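Local coordinates for protein polysaccharide deacetylase (Ammonifex degensii, PDB 4WCJ) that probably removes N-acetyl groups from poly-beta-1,6-N-acetyl-D-glucosamine, as a zinc-binding family 4 carbohydrate esterase with a beta/alpha barrel, at residues L32-V38 against A232-R236; F58-D63 against V111-I117. One frame throughout, in Å; residues are numbered along the deposited sequence.

The centres of both contacts lie about 16 Å from the centre of the chain, away from the zinc site. Contact 1 is partly buried. It joins the start of strand 36-42 to the loop between strands 226-229 and 242-247, and its hydrogen bonds join backbone atoms, one side-chain amide and one guanidinium. Contact 2 is the more buried of the two. It pairs helix 55-67 with the end of helix 102-114 outside the sheet, through aliphatic and aromatic side chains with a salt bridge beside them. The two share no helix or strand. Their centres are 21 Å apart, and contact 2 is nested within the chain loop that contact 1 closes.

Contact 1 (L32-V38 against A232-R236); sequences LQGDGLV and AKVNR
Leu37 and Asn235 form a single antiparallel bridge, a hydrogen-bonded pair with CA atoms 4.8 Å apart. Leu37 N gives a nearly straight bond of 2.8 Å to Asn235 O, in the plane of that carbonyl. Leu37 O accepts two bonds, both from Asn235. Asn235 N lies 2.8 Å from it and Asn235 ND2 3.1 Å, and they come from opposite faces of the carbonyl plane. The Asn235 side chain can curl back this way because CG sits beside its own backbone N (chi1 -62°). ND2 also donates to Gly244 O, so this buried amide ties the loop to strand 242-247 as well.

Strand 36-42 lies between strands 91-99 and 242-247 in the parallel sheet of the beta/alpha barrel. The bridge fastens the loop after strand 226-229 onto the first residues of strand 36-42, and that loop leads back into the sheet.

Val234 carries the apolar part. Its two methyls part over the 32-38 segment. CG1 rests 3.6 Å from Gly36 CA, while CG2 reaches Gln33 O and lies 4.0 Å from Val38 CG2. A CB on Gly36 would run into CG1 and into Asn235 O, and at these backbone angles it would also press on the carbonyl O of Asp35. Leu32 CD2 lies against the Lys233 backbone, 3.8 Å from Lys233 C. Trp259 of helix 253-261 touches Leu32, Val38 and Val234.

Arg236 bends at chi2 and chi3, which brings its guanidinium back to the turn before the strand. NH2 donates to Asp35 O at 2.7 Å, but the bond is bent (134°) and NH2 stands above the carbonyl plane.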
ATOM      1  N   LEU A  32      -5.319  11.240  14.478  1.00 67.41           N
ATOM      2  CA  LEU A  32      -6.476  10.916  13.643  1.00 63.36           C
ATOM      3  C   LEU A  32      -7.802  11.314  14.286  1.00 65.03           C
ATOM      4  O   LEU A  32      -8.151  10.820  15.359  1.00 66.17           O
ATOM      5  CB  LEU A  32      -6.495   9.421  13.334  1.00 56.10           C
ATOM      6  CG  LEU A  32      -5.217   8.777  12.791  1.00 55.12           C
ATOM      7  CD1 LEU A  32      -5.445   7.290  12.539  1.00 53.02           C
ATOM      8  CD2 LEU A  32      -4.756   9.469  11.521  1.00 52.58           C
ATOM      9  N   GLN A  33      -8.537  12.207  13.628  1.00 64.02           N
ATOM     10  CA  GLN A  33      -9.862  12.600  14.099  1.00 68.27           C
ATOM     11  C   GLN A  33     -10.855  12.746  12.946  1.00 68.22           C
ATOM     12  O   GLN A  33     -10.491  13.168  11.848  1.00 66.43           O
ATOM     13  CB  GLN A  33      -9.789  13.910  14.887  1.00 74.00           C
ATOM     14  CG  GLN A  33      -9.059  13.803  16.220  1.00 78.17           C
ATOM     15  CD  GLN A  33      -8.900  15.141  16.915  1.00 85.23           C
ATOM     16  OE1 GLN A  33      -9.587  16.110  16.586  1.00 89.82           O
ATOM     17  NE2 GLN A  33      -7.988  15.203  17.882  1.00 86.58           N
ATOM     18  N   GLY A  34     -12.108  12.384  13.202  1.00 69.63           N
ATOM     19  CA  GLY A  34     -13.188  12.662  12.272  1.00 69.14           C
ATOM     20  C   GLY A  34     -13.455  11.623  11.199  1.00 70.63           C
ATOM     21  O   GLY A  34     -12.650  10.721  10.961  1.00 62.98           O
ATOM     22  N   ASP A  35     -14.609  11.765  10.550  1.00 71.62           N
ATOM     23  CA  ASP A  35     -14.995  10.907   9.435  1.00 65.32           C
ATOM     24  C   ASP A  35     -14.058  11.098   8.250  1.00 62.99           C
ATOM     25  O   ASP A  35     -13.579  12.198   7.991  1.00 64.10           O
ATOM     26  CB  ASP A  35     -16.438  11.194   8.999  1.00 67.87           C
ATOM     27  CG  ASP A  35     -17.469  10.676   9.990  1.00 69.69           C
ATOM     28  OD1 ASP A  35     -17.143   9.772  10.788  1.00 69.64           O
ATOM     29  OD2 ASP A  35     -18.615  11.166   9.956  1.00 74.95           O
ATOM     30  N   GLY A  36     -13.808  10.022   7.516  1.00 63.09           N
ATOM     31  CA  GLY A  36     -12.915  10.093   6.378  1.00 61.47           C
ATOM     32  C   GLY A  36     -12.220   8.767   6.158  1.00 54.07           C
ATOM     33  O   GLY A  36     -12.568   7.773   6.792  1.00 56.97           O
ATOM     34  N   LEU A  37     -11.219   8.764   5.284  1.00 51.88           N
ATOM     35  CA  LEU A  37     -10.530   7.542   4.886  1.00 48.62           C
ATOM     36  C   LEU A  37      -9.153   7.392   5.518  1.00 47.18           C
ATOM     37  O   LEU A  37      -8.259   8.184   5.240  1.00 47.16           O
ATOM     38  CB  LEU A  37     -10.376   7.502   3.368  1.00 47.11           C
ATOM     39  CG  LEU A  37      -9.493   6.382   2.800  1.00 48.46           C
ATOM     40  CD1 LEU A  37     -10.102   5.011   3.057  1.00 47.38           C
ATOM     41  CD2 LEU A  37      -9.235   6.599   1.316  1.00 47.82           C
ATOM     42  N   VAL A  38      -8.980   6.369   6.347  1.00 46.09           N
ATOM     43  CA  VAL A  38      -7.654   6.019   6.848  1.00 45.21           C
ATOM     44  C   VAL A  38      -7.127   4.824   6.065  1.00 46.06           C
ATOM     45  O   VAL A  38      -7.848   3.856   5.834  1.00 46.05           O
ATOM     46  CB  VAL A  38      -7.671   5.714   8.370  1.00 45.46           C
ATOM     47  CG1 VAL A  38      -6.448   4.908   8.787  1.00 43.40           C
ATOM     48  CG2 VAL A  38      -7.767   7.009   9.161  1.00 49.16           C
ATOM     49  N   ALA A 232       0.755  10.010   8.100  1.00 47.99           N
ATOM     50  CA  ALA A 232      -0.389   9.474   8.832  1.00 48.96           C
ATOM     51  C   ALA A 232      -1.481  10.523   9.019  1.00 51.29           C
ATOM     52  O   ALA A 232      -1.356  11.410   9.860  1.00 51.70           O
ATOM     53  CB  ALA A 232       0.057   8.930  10.180  1.00 48.82           C
ATOM     54  N   LYS A 233      -2.560  10.412   8.251  1.00 51.59           N
ATOM     55  CA  LYS A 233      -3.642  11.391   8.327  1.00 54.56           C
ATOM     56  C   LYS A 233      -4.984  10.769   7.994  1.00 51.92           C
ATOM     57  O   LYS A 233      -5.043   9.662   7.455  1.00 48.38           O
ATOM     58  CB  LYS A 233      -3.374  12.559   7.378  1.00 57.18           C
ATOM     59  CG  LYS A 233      -3.080  12.125   5.952  1.00 56.66           C
ATOM     60  CD  LYS A 233      -3.151  13.290   4.981  1.00 59.34           C
ATOM     61  CE  LYS A 233      -4.598  13.660   4.692  1.00 66.43           C
ATOM     62  NZ  LYS A 233      -4.728  14.642   3.577  1.00 70.78           N
ATOM     63  N   VAL A 234      -6.065  11.473   8.326  1.00 53.53           N
ATOM     64  CA  VAL A 234      -7.376  11.105   7.799  1.00 52.76           C
ATOM     65  C   VAL A 234      -7.530  11.743   6.430  1.00 52.05           C
ATOM     66  O   VAL A 234      -7.505  12.968   6.306  1.00 54.48           O
ATOM     67  CB  VAL A 234      -8.546  11.549   8.704  1.00 55.78           C
ATOM     68  CG1 VAL A 234      -9.888  11.259   8.020  1.00 54.45           C
ATOM     69  CG2 VAL A 234      -8.480  10.857  10.054  1.00 58.47           C
ATOM     70  N   ASN A 235      -7.683  10.910   5.403  1.00 50.52           N
ATOM     71  CA  ASN A 235      -7.835  11.406   4.042  1.00 49.43           C
ATOM     72  C   ASN A 235      -9.282  11.792   3.759  1.00 51.90           C
ATOM     73  O   ASN A 235     -10.207  11.097   4.175  1.00 50.90           O
ATOM     74  CB  ASN A 235      -7.346  10.360   3.033  1.00 45.03           C
ATOM     75  CG  ASN A 235      -5.865  10.044   3.203  1.00 44.30           C
ATOM     76  OD1 ASN A 235      -5.000  10.814   2.783  1.00 43.92           O
ATOM     77  ND2 ASN A 235      -5.569   8.913   3.833  1.00 43.12           N
ATOM     78  N   ARG A 236      -9.458  12.912   3.062  1.00 52.79           N
ATOM     79  CA  ARG A 236     -10.779  13.478   2.800  1.00 57.46           C
ATOM     80  C   ARG A 236     -10.996  13.675   1.297  1.00 57.14           C
ATOM     81  O   ARG A 236     -10.029  13.746   0.541  1.00 55.16           O
ATOM     82  CB  ARG A 236     -10.935  14.810   3.542  1.00 60.52           C
ATOM     83  CG  ARG A 236     -10.908  14.695   5.064  1.00 63.46           C
ATOM     84  CD  ARG A 236     -12.212  14.121   5.604  1.00 68.15           C
ATOM     85  NE  ARG A 236     -13.358  14.966   5.267  1.00 72.65           N
ATOM     86  CZ  ARG A 236     -14.627  14.646   5.509  1.00 72.78           C
ATOM     87  NH1 ARG A 236     -15.599  15.479   5.160  1.00 76.85           N
ATOM     88  NH2 ARG A 236     -14.927  13.494   6.099  1.00 67.62           N
TER

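Contact 2 (F58-D63 against V111-I117); sequences FAQQLD and VLKKRKI
Arg115 reaches from the end of helix 102-114 to Asp63 on helix 55-67, closing one side of a helix-helix contact on the outside of the beta/alpha barrel. A Schellman motif follows the helix, with Lys116 at positive phi, and the CB of Ile117 points toward helix 55-67.

The Arg115 chain starts with CB directed at helix 55-67 and stays extended from CG to NE. CD passes 3.6 Å from Asp63 OD1. NE bonds the same oxygen at 2.7 Å and NH1 bonds OD2 at 3.2 Å, both nearly straight. This is a side-on salt bridge, made on the syn sides of the carboxylate, whose plane lies 23° from that of the guanidinium. NH2 turns the other way and donates to Val111 O, four residues back in the chain. Three nitrogens are therefore held, which fixes the rotation of the group. Ala59 CB lies over one guanidinium face, 3.6 Å from NH1. With an alanine at Arg115, Asp63 would probably lose its charged mate, Val111 O the NH2 bond, and Ala59 CB the flat group it lies over.

Beside the salt bridge the contact is apolar. Val111 CG1 fits among Phe58, Ala59 and Leu62. Leu62 CD1 meets Leu112 CD2 and Ile117 CD1, and also lies over one face of the Phe58 ring, offset to its rim. Phe58 has CG anti to the backbone N (chi1 178°), which sets the ring beside Val111 and Leu112. Tyr42 packs edge-to-face with Phe58, and Phe72 touches Leu62 and Ile117 from the sheet side. At the far end of the ring, Phe58 CZ lies 4.0 Å from Leu112 CD2.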
ATOM      1  N   PHE A  58      -3.194  -9.490  13.505  1.00 47.61           N
ATOM      2  CA  PHE A  58      -3.721  -8.938  12.260  1.00 48.44           C
ATOM      3  C   PHE A  58      -5.228  -9.174  12.155  1.00 49.25           C
ATOM      4  O   PHE A  58      -5.990  -8.236  11.918  1.00 48.52           O
ATOM      5  CB  PHE A  58      -2.985  -9.554  11.063  1.00 45.89           C
ATOM      6  CG  PHE A  58      -3.481  -9.087   9.718  1.00 45.46           C
ATOM      7  CD1 PHE A  58      -3.425  -7.749   9.364  1.00 44.94           C
ATOM      8  CD2 PHE A  58      -3.960  -9.999   8.790  1.00 44.93           C
ATOM      9  CE1 PHE A  58      -3.863  -7.327   8.117  1.00 44.22           C
ATOM     10  CE2 PHE A  58      -4.402  -9.585   7.544  1.00 45.40           C
ATOM     11  CZ  PHE A  58      -4.354  -8.249   7.206  1.00 44.57           C
ATOM     12  N   ALA A  59      -5.652 -10.419  12.358  1.00 49.05           N
ATOM     13  CA  ALA A  59      -7.071 -10.765  12.287  1.00 50.32           C
ATOM     14  C   ALA A  59      -7.880 -10.047  13.365  1.00 53.30           C
ATOM     15  O   ALA A  59      -9.005  -9.607  13.118  1.00 53.17           O
ATOM     16  CB  ALA A  59      -7.260 -12.274  12.398  1.00 50.29           C
ATOM     17  N   GLN A  60      -7.305  -9.923  14.558  1.00 55.08           N
ATOM     18  CA  GLN A  60      -7.967  -9.206  15.644  1.00 59.54           C
ATOM     19  C   GLN A  60      -8.137  -7.723  15.315  1.00 56.47           C
ATOM     20  O   GLN A  60      -9.167  -7.131  15.635  1.00 58.47           O
ATOM     21  CB  GLN A  60      -7.195  -9.386  16.951  1.00 63.83           C
ATOM     22  CG  GLN A  60      -7.373 -10.765  17.575  1.00 66.77           C
ATOM     23  CD  GLN A  60      -6.646 -10.919  18.896  1.00 71.05           C
ATOM     24  OE1 GLN A  60      -6.052  -9.972  19.404  1.00 70.36           O
ATOM     25  NE2 GLN A  60      -6.691 -12.122  19.458  1.00 74.70           N
ATOM     26  N   GLN A  61      -7.135  -7.128  14.668  1.00 54.06           N
ATOM     27  CA  GLN A  61      -7.229  -5.734  14.237  1.00 53.56           C
ATOM     28  C   GLN A  61      -8.348  -5.516  13.231  1.00 52.85           C
ATOM     29  O   GLN A  61      -9.129  -4.570  13.345  1.00 54.31           O
ATOM     30  CB  GLN A  61      -5.903  -5.264  13.637  1.00 51.05           C
ATOM     31  CG  GLN A  61      -4.833  -5.001  14.675  1.00 52.19           C
ATOM     32  CD  GLN A  61      -3.601  -4.356  14.081  1.00 50.24           C
ATOM     33  OE1 GLN A  61      -3.495  -4.193  12.863  1.00 49.66           O
ATOM     34  NE2 GLN A  61      -2.656  -3.984  14.941  1.00 51.13           N
ATOM     35  N   LEU A  62      -8.418  -6.393  12.237  1.00 50.84           N
ATOM     36  CA  LEU A  62      -9.468  -6.314  11.235  1.00 50.26           C
ATOM     37  C   LEU A  62     -10.823  -6.513  11.893  1.00 53.12           C
ATOM     38  O   LEU A  62     -11.761  -5.760  11.639  1.00 53.98           O
ATOM     39  CB  LEU A  62      -9.250  -7.356  10.138  1.00 48.03           C
ATOM     40  CG  LEU A  62      -7.915  -7.245   9.405  1.00 47.45           C
ATOM     41  CD1 LEU A  62      -7.827  -8.301   8.303  1.00 43.54           C
ATOM     42  CD2 LEU A  62      -7.735  -5.850   8.834  1.00 47.74           C
ATOM     43  N   ASP A  63     -10.907  -7.518  12.756  1.00 54.76           N
ATOM     44  CA  ASP A  63     -12.146  -7.809  13.460  1.00 57.75           C
ATOM     45  C   ASP A  63     -12.585  -6.626  14.316  1.00 63.05           C
ATOM     46  O   ASP A  63     -13.760  -6.269  14.317  1.00 65.72           O
ATOM     47  CB  ASP A  63     -11.996  -9.065  14.320  1.00 59.25           C
ATOM     48  CG  ASP A  63     -11.908 -10.331  13.486  1.00 60.26           C
ATOM     49  OD1 ASP A  63     -12.282 -10.282  12.297  1.00 58.87           O
ATOM     50  OD2 ASP A  63     -11.468 -11.373  14.017  1.00 61.80           O
ATOM     51  N   VAL A 111      -6.776 -14.624   5.989  1.00 43.88           N
ATOM     52  CA  VAL A 111      -7.487 -13.763   6.931  1.00 43.45           C
ATOM     53  C   VAL A 111      -8.402 -12.805   6.175  1.00 38.93           C
ATOM     54  O   VAL A 111      -9.579 -12.666   6.507  1.00 38.97           O
ATOM     55  CB  VAL A 111      -6.504 -12.945   7.822  1.00 38.59           C
ATOM     56  CG1 VAL A 111      -7.254 -11.902   8.625  1.00 39.57           C
ATOM     57  CG2 VAL A 111      -5.709 -13.860   8.744  1.00 39.11           C
ATOM     58  N   LEU A 112      -7.848 -12.155   5.149  1.00 36.75           N
ATOM     59  CA  LEU A 112      -8.578 -11.193   4.332  1.00 36.31           C
ATOM     60  C   LEU A 112      -9.703 -11.851   3.537  1.00 38.01           C
ATOM     61  O   LEU A 112     -10.785 -11.283   3.381  1.00 40.07           O
ATOM     62  CB  LEU A 112      -7.626 -10.486   3.369  1.00 35.60           C
ATOM     63  CG  LEU A 112      -6.608  -9.601   4.084  1.00 36.50           C
ATOM     64  CD1 LEU A 112      -5.400  -9.307   3.188  1.00 33.49           C
ATOM     65  CD2 LEU A 112      -7.274  -8.305   4.541  1.00 40.76           C
ATOM     66  N   LYS A 113      -9.418 -13.032   3.006  1.00 34.00           N
ATOM     67  CA  LYS A 113     -10.382 -13.731   2.162  1.00 35.57           C
ATOM     68  C   LYS A 113     -11.574 -14.191   2.992  1.00 40.92           C
ATOM     69  O   LYS A 113     -12.725 -14.048   2.578  1.00 44.96           O
ATOM     70  CB  LYS A 113      -9.714 -14.913   1.460  1.00 39.79           C
ATOM     71  CG  LYS A 113     -10.611 -15.638   0.463  1.00 48.11           C
ATOM     72  CD  LYS A 113      -9.797 -16.513  -0.481  1.00 54.41           C
ATOM     73  CE  LYS A 113      -9.156 -17.689   0.243  1.00 58.50           C
ATOM     74  NZ  LYS A 113      -8.395 -18.572  -0.691  1.00 59.44           N
ATOM     75  N   LYS A 114     -11.292 -14.725   4.176  1.00 42.70           N
ATOM     76  CA  LYS A 114     -12.337 -15.255   5.053  1.00 47.04           C
ATOM     77  C   LYS A 114     -13.233 -14.133   5.575  1.00 51.25           C
ATOM     78  O   LYS A 114     -14.327 -14.384   6.072  1.00 53.46           O
ATOM     79  CB  LYS A 114     -11.707 -16.034   6.212  1.00 49.27           C
ATOM     80  CG  LYS A 114     -12.660 -16.957   6.960  1.00 55.77           C
ATOM     81  CD  LYS A 114     -11.926 -17.936   7.883  1.00 57.35           C
ATOM     82  CE  LYS A 114     -11.245 -17.237   9.059  1.00 59.59           C
ATOM     83  NZ  LYS A 114      -9.910 -16.635   8.717  1.00 60.19           N
ATOM     84  N   ARG A 115     -12.755 -12.894   5.455  1.00 44.99           N
ATOM     85  CA  ARG A 115     -13.523 -11.714   5.846  1.00 43.42           C
ATOM     86  C   ARG A 115     -13.976 -10.881   4.648  1.00 38.85           C
ATOM     87  O   ARG A 115     -14.665  -9.876   4.819  1.00 41.04           O
ATOM     88  CB  ARG A 115     -12.696 -10.840   6.794  1.00 41.86           C
ATOM     89  CG  ARG A 115     -12.527 -11.454   8.162  1.00 44.55           C
ATOM     90  CD  ARG A 115     -11.316 -10.914   8.895  1.00 43.54           C
ATOM     91  NE  ARG A 115     -11.175 -11.559  10.196  1.00 46.19           N
ATOM     92  CZ  ARG A 115     -10.682 -12.779  10.373  1.00 46.42           C
ATOM     93  NH1 ARG A 115     -10.602 -13.288  11.596  1.00 50.55           N
ATOM     94  NH2 ARG A 115     -10.277 -13.500   9.329  1.00 42.31           N
ATOM     95  N   LYS A 116     -13.596 -11.306   3.442  1.00 38.87           N
ATOM     96  CA  LYS A 116     -13.945 -10.595   2.206  1.00 39.18           C
ATOM     97  C   LYS A 116     -13.470  -9.142   2.208  1.00 41.53           C
ATOM     98  O   LYS A 116     -14.145  -8.259   1.678  1.00 41.60           O
ATOM     99  CB  LYS A 116     -15.458 -10.632   1.956  1.00 44.74           C
ATOM    100  CG  LYS A 116     -16.011 -11.981   1.554  1.00 47.67           C
ATOM    101  CD  LYS A 116     -17.499 -11.865   1.273  1.00 52.55           C
ATOM    102  CE  LYS A 116     -18.188 -13.213   1.322  1.00 56.71           C
ATOM    103  NZ  LYS A 116     -19.668 -13.064   1.316  1.00 62.98           N
ATOM    104  N   ILE A 117     -12.309  -8.909   2.812  1.00 40.48           N
ATOM    105  CA  ILE A 117     -11.728  -7.573   2.885  1.00 40.19           C
ATOM    106  C   ILE A 117     -10.765  -7.327   1.725  1.00 35.87           C
ATOM    107  O   ILE A 117      -9.756  -8.027   1.570  1.00 34.06           O
ATOM    108  CB  ILE A 117     -11.000  -7.356   4.229  1.00 39.29           C
ATOM    109  CG1 ILE A 117     -12.014  -7.339   5.375  1.00 42.48           C
ATOM    110  CG2 ILE A 117     -10.199  -6.058   4.207  1.00 36.65           C
ATOM    111  CD1 ILE A 117     -11.392  -7.421   6.749  1.00 42.63           C
TER